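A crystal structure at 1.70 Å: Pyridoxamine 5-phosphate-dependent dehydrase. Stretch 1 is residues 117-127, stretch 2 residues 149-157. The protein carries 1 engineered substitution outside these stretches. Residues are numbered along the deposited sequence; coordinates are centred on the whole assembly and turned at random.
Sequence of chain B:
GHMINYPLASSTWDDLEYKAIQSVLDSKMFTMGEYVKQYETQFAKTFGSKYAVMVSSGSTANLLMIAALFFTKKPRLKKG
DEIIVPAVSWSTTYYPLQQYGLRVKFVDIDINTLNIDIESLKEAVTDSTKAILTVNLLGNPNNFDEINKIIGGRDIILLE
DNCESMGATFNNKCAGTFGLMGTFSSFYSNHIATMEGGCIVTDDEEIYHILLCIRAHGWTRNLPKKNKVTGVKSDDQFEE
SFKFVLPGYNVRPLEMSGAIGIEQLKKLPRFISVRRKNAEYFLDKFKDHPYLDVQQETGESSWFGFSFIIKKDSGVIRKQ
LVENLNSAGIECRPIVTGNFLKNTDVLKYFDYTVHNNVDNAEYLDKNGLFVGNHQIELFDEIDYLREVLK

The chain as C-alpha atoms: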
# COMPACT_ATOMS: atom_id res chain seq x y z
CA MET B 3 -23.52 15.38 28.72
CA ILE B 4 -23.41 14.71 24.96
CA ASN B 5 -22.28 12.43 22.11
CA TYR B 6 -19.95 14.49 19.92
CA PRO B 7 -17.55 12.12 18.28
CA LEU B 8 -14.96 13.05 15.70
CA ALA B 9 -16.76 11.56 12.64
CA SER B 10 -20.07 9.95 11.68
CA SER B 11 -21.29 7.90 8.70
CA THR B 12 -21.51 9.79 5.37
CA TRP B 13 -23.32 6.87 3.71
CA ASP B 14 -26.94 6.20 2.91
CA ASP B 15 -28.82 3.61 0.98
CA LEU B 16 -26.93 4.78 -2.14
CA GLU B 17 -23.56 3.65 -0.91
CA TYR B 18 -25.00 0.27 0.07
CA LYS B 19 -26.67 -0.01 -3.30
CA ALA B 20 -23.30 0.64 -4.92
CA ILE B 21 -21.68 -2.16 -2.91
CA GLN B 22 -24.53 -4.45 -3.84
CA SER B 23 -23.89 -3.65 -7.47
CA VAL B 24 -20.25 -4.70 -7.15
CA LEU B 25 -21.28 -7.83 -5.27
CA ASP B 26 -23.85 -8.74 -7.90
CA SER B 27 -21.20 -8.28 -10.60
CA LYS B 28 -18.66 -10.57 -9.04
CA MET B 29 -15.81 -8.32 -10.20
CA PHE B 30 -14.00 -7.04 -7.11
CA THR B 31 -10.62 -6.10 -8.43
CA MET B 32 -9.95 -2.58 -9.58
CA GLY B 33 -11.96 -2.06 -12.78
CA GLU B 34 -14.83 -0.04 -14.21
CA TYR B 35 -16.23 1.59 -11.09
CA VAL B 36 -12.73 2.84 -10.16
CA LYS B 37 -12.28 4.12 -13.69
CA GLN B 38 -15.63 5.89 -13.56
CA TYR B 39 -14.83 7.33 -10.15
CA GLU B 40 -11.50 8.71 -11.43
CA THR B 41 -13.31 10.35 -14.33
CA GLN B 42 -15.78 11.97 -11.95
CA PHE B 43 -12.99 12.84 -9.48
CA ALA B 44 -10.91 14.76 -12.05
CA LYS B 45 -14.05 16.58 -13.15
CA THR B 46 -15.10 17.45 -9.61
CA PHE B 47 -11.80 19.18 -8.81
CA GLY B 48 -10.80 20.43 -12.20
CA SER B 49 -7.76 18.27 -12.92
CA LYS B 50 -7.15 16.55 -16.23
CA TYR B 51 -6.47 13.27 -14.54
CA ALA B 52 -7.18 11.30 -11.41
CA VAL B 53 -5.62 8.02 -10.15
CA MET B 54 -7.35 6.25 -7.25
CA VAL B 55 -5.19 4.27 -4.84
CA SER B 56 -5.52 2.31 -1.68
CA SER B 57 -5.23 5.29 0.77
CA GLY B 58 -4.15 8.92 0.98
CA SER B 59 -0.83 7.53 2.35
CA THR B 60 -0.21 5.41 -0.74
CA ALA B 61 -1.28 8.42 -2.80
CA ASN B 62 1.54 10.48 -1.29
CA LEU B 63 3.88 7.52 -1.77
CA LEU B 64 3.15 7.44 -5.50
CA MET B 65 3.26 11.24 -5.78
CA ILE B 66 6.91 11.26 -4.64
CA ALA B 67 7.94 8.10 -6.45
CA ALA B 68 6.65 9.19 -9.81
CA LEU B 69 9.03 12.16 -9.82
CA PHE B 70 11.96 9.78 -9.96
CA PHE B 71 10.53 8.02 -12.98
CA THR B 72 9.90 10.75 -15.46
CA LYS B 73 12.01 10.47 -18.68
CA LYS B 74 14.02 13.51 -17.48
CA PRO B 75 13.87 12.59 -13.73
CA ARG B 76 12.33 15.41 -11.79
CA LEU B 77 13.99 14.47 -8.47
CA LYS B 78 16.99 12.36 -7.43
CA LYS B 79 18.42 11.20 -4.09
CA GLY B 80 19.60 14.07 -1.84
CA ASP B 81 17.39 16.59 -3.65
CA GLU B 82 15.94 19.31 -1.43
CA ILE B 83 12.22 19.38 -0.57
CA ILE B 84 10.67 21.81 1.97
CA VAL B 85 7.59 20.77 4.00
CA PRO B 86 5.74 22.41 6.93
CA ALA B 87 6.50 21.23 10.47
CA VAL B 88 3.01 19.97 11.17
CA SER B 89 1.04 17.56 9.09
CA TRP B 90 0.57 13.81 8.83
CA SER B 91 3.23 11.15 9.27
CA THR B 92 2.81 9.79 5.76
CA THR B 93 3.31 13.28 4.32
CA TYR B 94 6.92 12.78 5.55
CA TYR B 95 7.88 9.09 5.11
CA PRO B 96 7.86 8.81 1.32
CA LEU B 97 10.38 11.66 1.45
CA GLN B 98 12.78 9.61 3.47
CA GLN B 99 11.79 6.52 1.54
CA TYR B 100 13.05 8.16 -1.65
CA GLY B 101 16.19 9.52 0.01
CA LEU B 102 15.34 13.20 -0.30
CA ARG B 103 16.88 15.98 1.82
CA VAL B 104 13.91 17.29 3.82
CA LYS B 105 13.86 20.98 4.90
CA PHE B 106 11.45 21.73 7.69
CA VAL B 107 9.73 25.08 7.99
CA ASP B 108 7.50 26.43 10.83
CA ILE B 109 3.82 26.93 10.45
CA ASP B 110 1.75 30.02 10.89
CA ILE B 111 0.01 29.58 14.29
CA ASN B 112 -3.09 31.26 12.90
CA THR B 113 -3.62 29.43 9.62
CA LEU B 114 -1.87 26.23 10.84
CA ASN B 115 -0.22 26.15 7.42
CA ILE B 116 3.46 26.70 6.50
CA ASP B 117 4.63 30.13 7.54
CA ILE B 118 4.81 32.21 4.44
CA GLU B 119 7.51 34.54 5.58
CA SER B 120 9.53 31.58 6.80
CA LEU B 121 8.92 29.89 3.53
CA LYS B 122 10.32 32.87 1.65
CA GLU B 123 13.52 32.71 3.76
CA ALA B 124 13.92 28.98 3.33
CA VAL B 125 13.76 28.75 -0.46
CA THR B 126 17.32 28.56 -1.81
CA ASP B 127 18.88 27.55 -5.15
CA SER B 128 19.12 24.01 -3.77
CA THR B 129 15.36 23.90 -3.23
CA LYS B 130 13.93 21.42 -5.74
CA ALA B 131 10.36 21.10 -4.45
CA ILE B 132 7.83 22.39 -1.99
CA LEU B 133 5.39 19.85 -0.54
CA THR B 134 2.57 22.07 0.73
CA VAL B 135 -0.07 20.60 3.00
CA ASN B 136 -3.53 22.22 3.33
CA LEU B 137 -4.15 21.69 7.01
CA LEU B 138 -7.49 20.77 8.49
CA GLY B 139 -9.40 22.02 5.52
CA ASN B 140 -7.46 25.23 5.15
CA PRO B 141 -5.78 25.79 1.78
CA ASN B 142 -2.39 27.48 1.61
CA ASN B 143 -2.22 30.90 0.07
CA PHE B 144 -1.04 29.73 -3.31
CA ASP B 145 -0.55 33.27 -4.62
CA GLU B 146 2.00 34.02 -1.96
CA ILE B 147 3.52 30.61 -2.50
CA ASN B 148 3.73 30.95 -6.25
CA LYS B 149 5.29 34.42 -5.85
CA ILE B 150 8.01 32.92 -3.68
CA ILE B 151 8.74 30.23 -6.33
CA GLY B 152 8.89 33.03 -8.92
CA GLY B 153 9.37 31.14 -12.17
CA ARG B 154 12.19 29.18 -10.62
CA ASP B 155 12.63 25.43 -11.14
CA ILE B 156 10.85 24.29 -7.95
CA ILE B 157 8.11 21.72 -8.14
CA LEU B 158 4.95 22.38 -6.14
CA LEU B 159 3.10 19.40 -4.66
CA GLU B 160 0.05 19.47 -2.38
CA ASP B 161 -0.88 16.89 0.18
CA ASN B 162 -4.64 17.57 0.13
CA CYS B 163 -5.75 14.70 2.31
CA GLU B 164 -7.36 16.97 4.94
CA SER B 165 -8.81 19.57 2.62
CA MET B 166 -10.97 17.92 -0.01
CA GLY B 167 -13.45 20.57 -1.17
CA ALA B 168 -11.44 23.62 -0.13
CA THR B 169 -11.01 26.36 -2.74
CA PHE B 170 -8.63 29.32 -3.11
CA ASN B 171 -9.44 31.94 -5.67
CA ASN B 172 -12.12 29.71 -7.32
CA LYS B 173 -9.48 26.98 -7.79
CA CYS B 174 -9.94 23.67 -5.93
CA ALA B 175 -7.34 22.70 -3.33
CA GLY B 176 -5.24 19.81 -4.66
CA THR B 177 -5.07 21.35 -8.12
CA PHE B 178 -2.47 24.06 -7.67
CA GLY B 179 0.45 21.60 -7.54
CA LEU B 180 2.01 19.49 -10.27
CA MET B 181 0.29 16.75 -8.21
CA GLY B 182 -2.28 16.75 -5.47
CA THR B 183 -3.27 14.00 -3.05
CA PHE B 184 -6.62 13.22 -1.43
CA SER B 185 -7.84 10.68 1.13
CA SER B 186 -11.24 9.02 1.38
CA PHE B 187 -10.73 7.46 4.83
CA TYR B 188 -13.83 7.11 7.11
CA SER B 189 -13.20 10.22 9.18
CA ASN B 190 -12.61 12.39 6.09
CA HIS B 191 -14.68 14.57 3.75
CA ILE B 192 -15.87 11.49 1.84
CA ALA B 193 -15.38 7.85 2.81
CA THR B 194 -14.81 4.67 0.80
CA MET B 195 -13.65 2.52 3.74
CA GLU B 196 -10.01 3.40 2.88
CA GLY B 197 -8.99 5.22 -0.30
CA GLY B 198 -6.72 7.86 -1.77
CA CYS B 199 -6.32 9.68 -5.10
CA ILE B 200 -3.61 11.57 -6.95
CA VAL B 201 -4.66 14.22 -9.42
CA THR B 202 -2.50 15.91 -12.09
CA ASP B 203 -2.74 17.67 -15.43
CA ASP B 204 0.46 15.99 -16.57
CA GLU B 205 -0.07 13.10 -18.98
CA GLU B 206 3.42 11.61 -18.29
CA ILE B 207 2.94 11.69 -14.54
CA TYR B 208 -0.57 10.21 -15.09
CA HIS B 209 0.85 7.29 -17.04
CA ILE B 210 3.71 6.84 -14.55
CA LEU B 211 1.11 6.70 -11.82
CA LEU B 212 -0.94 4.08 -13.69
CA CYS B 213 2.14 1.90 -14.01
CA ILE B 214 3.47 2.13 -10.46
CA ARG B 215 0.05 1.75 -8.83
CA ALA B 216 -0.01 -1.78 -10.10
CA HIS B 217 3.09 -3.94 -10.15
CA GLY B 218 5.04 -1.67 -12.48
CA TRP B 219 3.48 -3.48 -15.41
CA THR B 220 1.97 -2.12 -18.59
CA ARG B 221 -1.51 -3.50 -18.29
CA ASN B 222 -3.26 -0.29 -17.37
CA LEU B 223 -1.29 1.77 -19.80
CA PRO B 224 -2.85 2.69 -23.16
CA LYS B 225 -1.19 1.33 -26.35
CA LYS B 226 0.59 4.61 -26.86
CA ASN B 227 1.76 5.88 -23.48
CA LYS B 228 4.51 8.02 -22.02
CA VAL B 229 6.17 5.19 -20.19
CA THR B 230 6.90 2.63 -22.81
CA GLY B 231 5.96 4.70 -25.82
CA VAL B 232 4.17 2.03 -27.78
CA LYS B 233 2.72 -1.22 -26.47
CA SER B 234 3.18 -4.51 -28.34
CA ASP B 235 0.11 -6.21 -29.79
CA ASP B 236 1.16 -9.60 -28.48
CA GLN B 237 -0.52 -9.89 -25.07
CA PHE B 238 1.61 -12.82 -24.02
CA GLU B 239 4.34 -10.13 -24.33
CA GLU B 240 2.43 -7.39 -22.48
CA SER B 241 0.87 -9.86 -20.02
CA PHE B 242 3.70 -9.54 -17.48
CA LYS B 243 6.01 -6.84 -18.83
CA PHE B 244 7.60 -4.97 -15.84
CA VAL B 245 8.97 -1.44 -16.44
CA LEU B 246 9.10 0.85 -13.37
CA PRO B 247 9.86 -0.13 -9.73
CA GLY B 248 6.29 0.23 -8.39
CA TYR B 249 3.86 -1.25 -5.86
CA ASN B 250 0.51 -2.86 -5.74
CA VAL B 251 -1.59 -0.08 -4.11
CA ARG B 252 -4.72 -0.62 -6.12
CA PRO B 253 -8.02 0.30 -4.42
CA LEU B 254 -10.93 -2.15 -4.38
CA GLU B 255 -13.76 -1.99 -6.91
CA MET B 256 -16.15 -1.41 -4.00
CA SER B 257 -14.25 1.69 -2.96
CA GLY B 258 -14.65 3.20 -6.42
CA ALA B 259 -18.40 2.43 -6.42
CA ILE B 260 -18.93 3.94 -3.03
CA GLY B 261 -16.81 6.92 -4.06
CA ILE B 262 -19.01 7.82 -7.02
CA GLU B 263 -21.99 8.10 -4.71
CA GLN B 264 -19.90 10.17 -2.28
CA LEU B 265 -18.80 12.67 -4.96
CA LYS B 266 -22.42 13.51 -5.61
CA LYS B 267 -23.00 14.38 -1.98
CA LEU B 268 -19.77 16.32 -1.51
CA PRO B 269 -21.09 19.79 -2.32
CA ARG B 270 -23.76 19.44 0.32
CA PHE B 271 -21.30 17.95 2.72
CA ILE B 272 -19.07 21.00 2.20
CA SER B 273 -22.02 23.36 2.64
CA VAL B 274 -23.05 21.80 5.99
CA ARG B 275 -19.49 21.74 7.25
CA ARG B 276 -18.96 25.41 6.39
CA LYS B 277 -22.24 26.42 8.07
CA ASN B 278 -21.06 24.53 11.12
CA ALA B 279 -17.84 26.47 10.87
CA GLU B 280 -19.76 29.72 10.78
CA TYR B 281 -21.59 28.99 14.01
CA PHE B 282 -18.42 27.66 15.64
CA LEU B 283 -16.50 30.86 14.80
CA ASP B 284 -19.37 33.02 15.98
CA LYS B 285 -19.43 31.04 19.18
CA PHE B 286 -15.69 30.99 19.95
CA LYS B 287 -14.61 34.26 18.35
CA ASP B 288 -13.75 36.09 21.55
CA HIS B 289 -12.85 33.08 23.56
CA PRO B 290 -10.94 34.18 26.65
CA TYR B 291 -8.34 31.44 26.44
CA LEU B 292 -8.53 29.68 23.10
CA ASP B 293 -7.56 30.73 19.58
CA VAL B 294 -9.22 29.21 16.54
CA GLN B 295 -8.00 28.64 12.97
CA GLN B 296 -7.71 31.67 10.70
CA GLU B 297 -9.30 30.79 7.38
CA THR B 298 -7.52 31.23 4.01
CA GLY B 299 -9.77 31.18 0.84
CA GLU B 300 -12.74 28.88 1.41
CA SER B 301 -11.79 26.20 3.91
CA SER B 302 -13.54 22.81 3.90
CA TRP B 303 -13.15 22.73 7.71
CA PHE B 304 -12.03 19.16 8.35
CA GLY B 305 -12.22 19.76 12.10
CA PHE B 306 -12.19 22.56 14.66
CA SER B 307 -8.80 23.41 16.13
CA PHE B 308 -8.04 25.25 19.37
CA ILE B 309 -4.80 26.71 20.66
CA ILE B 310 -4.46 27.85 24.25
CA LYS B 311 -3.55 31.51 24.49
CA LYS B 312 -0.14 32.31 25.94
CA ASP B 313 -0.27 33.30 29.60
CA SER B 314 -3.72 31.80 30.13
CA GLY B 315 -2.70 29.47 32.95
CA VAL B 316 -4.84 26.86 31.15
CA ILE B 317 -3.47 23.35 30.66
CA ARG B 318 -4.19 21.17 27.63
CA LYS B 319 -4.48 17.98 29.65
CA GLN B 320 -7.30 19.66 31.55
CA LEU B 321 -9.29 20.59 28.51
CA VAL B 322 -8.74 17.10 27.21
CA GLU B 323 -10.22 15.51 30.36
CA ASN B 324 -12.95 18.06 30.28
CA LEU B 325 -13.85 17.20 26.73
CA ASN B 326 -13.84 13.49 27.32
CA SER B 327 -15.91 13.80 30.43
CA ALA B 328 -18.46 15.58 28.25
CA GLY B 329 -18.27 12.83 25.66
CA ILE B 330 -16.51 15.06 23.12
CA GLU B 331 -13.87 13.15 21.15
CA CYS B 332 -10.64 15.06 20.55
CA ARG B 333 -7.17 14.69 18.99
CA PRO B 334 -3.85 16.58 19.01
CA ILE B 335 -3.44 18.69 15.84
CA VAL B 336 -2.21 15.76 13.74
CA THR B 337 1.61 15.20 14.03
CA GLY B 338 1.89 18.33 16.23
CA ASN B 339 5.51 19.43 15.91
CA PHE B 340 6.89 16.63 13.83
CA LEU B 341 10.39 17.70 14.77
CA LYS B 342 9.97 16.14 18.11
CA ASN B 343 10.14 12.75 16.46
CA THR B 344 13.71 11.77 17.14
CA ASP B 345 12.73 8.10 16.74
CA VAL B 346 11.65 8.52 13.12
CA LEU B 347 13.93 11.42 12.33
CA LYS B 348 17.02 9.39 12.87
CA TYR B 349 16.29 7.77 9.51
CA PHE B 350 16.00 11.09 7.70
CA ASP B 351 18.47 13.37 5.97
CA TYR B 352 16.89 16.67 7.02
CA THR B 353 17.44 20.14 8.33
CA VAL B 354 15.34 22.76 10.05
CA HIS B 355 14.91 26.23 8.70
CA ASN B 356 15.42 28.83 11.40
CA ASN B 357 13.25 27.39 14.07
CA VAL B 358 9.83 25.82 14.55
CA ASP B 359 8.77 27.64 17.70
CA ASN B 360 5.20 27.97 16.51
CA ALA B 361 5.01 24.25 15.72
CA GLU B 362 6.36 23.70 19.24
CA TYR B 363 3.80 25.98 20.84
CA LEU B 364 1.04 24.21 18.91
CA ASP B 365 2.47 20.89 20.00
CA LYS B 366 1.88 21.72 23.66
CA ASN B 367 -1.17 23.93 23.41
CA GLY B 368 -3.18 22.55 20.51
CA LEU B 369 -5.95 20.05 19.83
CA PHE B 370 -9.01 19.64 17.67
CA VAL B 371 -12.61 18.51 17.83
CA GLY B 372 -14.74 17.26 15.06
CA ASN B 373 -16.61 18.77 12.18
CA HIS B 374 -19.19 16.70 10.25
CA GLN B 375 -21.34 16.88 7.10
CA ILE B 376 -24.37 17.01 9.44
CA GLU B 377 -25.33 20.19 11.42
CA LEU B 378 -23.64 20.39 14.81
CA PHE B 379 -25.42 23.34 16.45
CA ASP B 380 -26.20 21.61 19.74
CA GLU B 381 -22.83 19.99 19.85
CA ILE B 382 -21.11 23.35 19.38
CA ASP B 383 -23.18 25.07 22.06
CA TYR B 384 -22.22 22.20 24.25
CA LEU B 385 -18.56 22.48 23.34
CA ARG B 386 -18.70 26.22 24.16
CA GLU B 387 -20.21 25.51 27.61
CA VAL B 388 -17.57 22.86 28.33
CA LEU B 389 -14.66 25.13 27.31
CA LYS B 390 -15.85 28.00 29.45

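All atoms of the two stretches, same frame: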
# COMPACT_ATOMS: atom_id res chain seq x y z
N ASP B 117 4.49 28.72 7.38
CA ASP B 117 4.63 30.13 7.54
C ASP B 117 5.15 30.74 6.27
O ASP B 117 6.23 30.42 5.81
CB ASP B 117 5.58 30.43 8.67
CG ASP B 117 5.61 31.89 8.97
OD1 ASP B 117 4.53 32.44 9.22
OD2 ASP B 117 6.67 32.51 8.83
N ILE B 118 4.37 31.63 5.69
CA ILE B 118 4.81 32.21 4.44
C ILE B 118 6.14 32.93 4.52
O ILE B 118 7.07 32.66 3.73
CB ILE B 118 3.75 33.12 3.92
CG1 ILE B 118 2.55 32.24 3.60
CG2 ILE B 118 4.30 33.95 2.74
CD1 ILE B 118 2.75 31.38 2.35
N GLU B 119 6.25 33.86 5.45
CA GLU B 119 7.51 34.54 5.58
C GLU B 119 8.63 33.53 5.75
O GLU B 119 9.66 33.65 5.10
CB GLU B 119 7.49 35.53 6.73
CG GLU B 119 6.83 36.82 6.32
CD GLU B 119 7.30 37.33 4.96
OE1 GLU B 119 8.49 37.68 4.87
OE2 GLU B 119 6.47 37.40 4.02
N SER B 120 8.45 32.54 6.62
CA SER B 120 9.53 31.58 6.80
C SER B 120 9.79 30.80 5.53
O SER B 120 10.91 30.30 5.27
CB SER B 120 9.22 30.59 7.91
OG SER B 120 9.01 31.25 9.16
N LEU B 121 8.75 30.67 4.73
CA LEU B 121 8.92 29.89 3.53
C LEU B 121 9.82 30.69 2.60
O LEU B 121 10.75 30.15 1.99
CB LEU B 121 7.55 29.54 2.93
CG LEU B 121 7.62 28.91 1.52
CD1 LEU B 121 8.48 27.65 1.45
CD2 LEU B 121 6.25 28.70 0.88
N LYS B 122 9.55 31.99 2.52
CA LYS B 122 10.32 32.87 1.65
C LYS B 122 11.83 32.82 1.98
O LYS B 122 12.70 32.82 1.09
CB LYS B 122 9.76 34.29 1.78
CG LYS B 122 10.05 35.25 0.63
CD LYS B 122 10.14 36.72 1.11
CE LYS B 122 8.85 37.51 0.79
NZ LYS B 122 8.69 38.80 1.52
N GLU B 123 12.14 32.76 3.27
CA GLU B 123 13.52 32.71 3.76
C GLU B 123 14.21 31.39 3.41
O GLU B 123 15.43 31.32 3.12
CB GLU B 123 13.46 32.74 5.29
CG GLU B 123 14.39 33.69 6.05
CD GLU B 123 14.35 33.46 7.59
OE1 GLU B 123 13.23 33.26 8.17
OE2 GLU B 123 15.44 33.47 8.21
N ALA B 124 13.43 30.33 3.53
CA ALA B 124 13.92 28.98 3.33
C ALA B 124 14.27 28.56 1.89
O ALA B 124 15.09 27.65 1.68
CB ALA B 124 12.91 28.00 3.90
N VAL B 125 13.59 29.14 0.92
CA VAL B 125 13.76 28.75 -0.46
C VAL B 125 15.12 29.19 -0.99
O VAL B 125 15.38 30.38 -1.10
CB VAL B 125 12.61 29.33 -1.32
CG1 VAL B 125 12.90 29.09 -2.78
CG2 VAL B 125 11.29 28.71 -0.92
N THR B 126 15.99 28.23 -1.30
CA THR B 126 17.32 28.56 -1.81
C THR B 126 17.52 27.98 -3.22
O THR B 126 16.60 27.43 -3.81
CB THR B 126 18.44 28.10 -0.83
OG1 THR B 126 18.97 26.85 -1.27
CG2 THR B 126 17.87 27.92 0.58
N ASP B 127 18.71 28.11 -3.81
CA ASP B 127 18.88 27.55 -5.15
C ASP B 127 18.87 26.02 -5.15
O ASP B 127 18.74 25.40 -6.21
CB ASP B 127 20.20 28.03 -5.77
CG ASP B 127 20.22 29.52 -6.00
OD1 ASP B 127 19.13 30.09 -6.27
OD2 ASP B 127 21.32 30.11 -5.90
N LYS B 149 4.43 33.24 -5.76
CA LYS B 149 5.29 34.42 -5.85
C LYS B 149 6.69 34.04 -5.40
O LYS B 149 7.69 34.34 -6.06
CB LYS B 149 4.79 35.53 -4.93
CG LYS B 149 3.53 36.20 -5.41
CD LYS B 149 3.29 37.50 -4.65
CE LYS B 149 2.87 38.63 -5.60
NZ LYS B 149 1.55 38.39 -6.25
N ILE B 150 6.75 33.39 -4.24
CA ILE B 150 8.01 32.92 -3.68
C ILE B 150 8.77 32.07 -4.71
O ILE B 150 9.98 32.27 -4.92
CB ILE B 150 7.78 32.13 -2.36
CG1 ILE B 150 7.13 33.01 -1.29
CG2 ILE B 150 9.12 31.62 -1.80
CD1 ILE B 150 7.05 32.29 0.12
N ILE B 151 8.09 31.10 -5.34
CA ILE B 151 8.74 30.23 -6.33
C ILE B 151 9.28 31.09 -7.48
O ILE B 151 10.41 30.90 -7.94
CB ILE B 151 7.83 29.09 -6.81
CG1 ILE B 151 7.56 28.15 -5.64
CG2 ILE B 151 8.53 28.31 -7.92
CD1 ILE B 151 6.49 27.10 -5.93
N GLY B 152 8.49 32.07 -7.89
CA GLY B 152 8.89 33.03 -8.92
C GLY B 152 9.58 32.44 -10.13
O GLY B 152 10.77 32.69 -10.36
N GLY B 153 8.83 31.70 -10.94
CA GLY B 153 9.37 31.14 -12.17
C GLY B 153 10.72 30.44 -12.01
O GLY B 153 11.51 30.36 -12.94
N ARG B 154 10.96 29.92 -10.83
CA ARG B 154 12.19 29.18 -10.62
C ARG B 154 11.81 27.70 -10.78
O ARG B 154 10.62 27.36 -10.81
CB ARG B 154 12.73 29.47 -9.24
CG ARG B 154 12.88 30.95 -9.03
CD ARG B 154 13.93 31.20 -7.99
NE ARG B 154 13.34 31.52 -6.70
CZ ARG B 154 13.98 31.41 -5.55
NH1 ARG B 154 15.24 30.99 -5.53
NH2 ARG B 154 13.36 31.73 -4.42
N ASP B 155 12.83 26.86 -10.94
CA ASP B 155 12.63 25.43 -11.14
C ASP B 155 12.38 24.68 -9.82
O ASP B 155 13.24 23.94 -9.33
CB ASP B 155 13.81 24.83 -11.93
CG ASP B 155 13.46 23.53 -12.65
OD1 ASP B 155 12.26 23.22 -12.80
OD2 ASP B 155 14.39 22.79 -13.07
N ILE B 156 11.22 24.93 -9.22
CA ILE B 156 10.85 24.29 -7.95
C ILE B 156 9.48 23.67 -8.13
O ILE B 156 8.52 24.35 -8.45
CB ILE B 156 10.70 25.31 -6.81
CG1 ILE B 156 12.04 26.02 -6.55
CG2 ILE B 156 10.22 24.60 -5.54
CD1 ILE B 156 11.88 27.48 -6.12
N ILE B 157 9.39 22.36 -7.96
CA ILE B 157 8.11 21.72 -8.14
C ILE B 157 7.22 21.99 -6.92
O ILE B 157 7.68 21.91 -5.75
CB ILE B 157 8.27 20.20 -8.24
CG1 ILE B 157 9.08 19.80 -9.47
CG2 ILE B 157 6.90 19.54 -8.24
CD1 ILE B 157 10.01 18.63 -9.21

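The contact between the two stretches is one of shape: no hydrogen bond crosses it, and the 342 Å² buried between them comes mainly from apolar residues, with Ile 150 and Val 125 giving the most. Stretch 1 forms a short helix, residues 118-124, and stretch 2 opens with the last turn of another, ending at Ile 151. The backbones come closest where Lys 122 CA lies 5.8 Å from Ile 150 CA, and are wider apart toward Asp 127 and Arg 154.

Ile 150 is the principal bump. Its side chain, in the m,t rotamer, extends toward the first helix and sets its CD1 into a hollow built from backbone and side chains together. Ile 150 CD1 lies 3.6 Å from Ile 118 O, 3.5 Å from Lys 122 N and 3.7 Å from Leu 121 CG. The methyl can rest against these polar backbone atoms at little cost, because Lys 122 N already donates to Ile 118 O within the helix (2.8 Å). Lys 122 adds its CB, 3.8 Å from Ile 150 CD1, while the end of its side chain leads away and NZ forms a salt bridge with Glu 119 OE1 at 3.5 Å.

Val 125, the first residue to leave helical geometry, supplies the answering bump. Val 125 CG2 meets Ile 150 CG2 at 3.7 Å, and Val 125 CG1 meets Ile 156 CD1 at 3.8 Å, so the forked side chain touches residues before and after the glycine turn. At Gly 152 and Gly 153 the positive phi values suit glycine as the chain turns after its helix.

Arg 154, a poorly ordered residue, extends this surface. Arg 154 NH2 approaches Val 125 CG1 to 3.1 Å and donates a weak hydrogen bond to Ile 150 O (3.5 Å). Asp 127 OD1 lies near the guanidinium plane, 4.1 Å from Arg 154 NH1, an electrostatic approach beyond salt-bridge range.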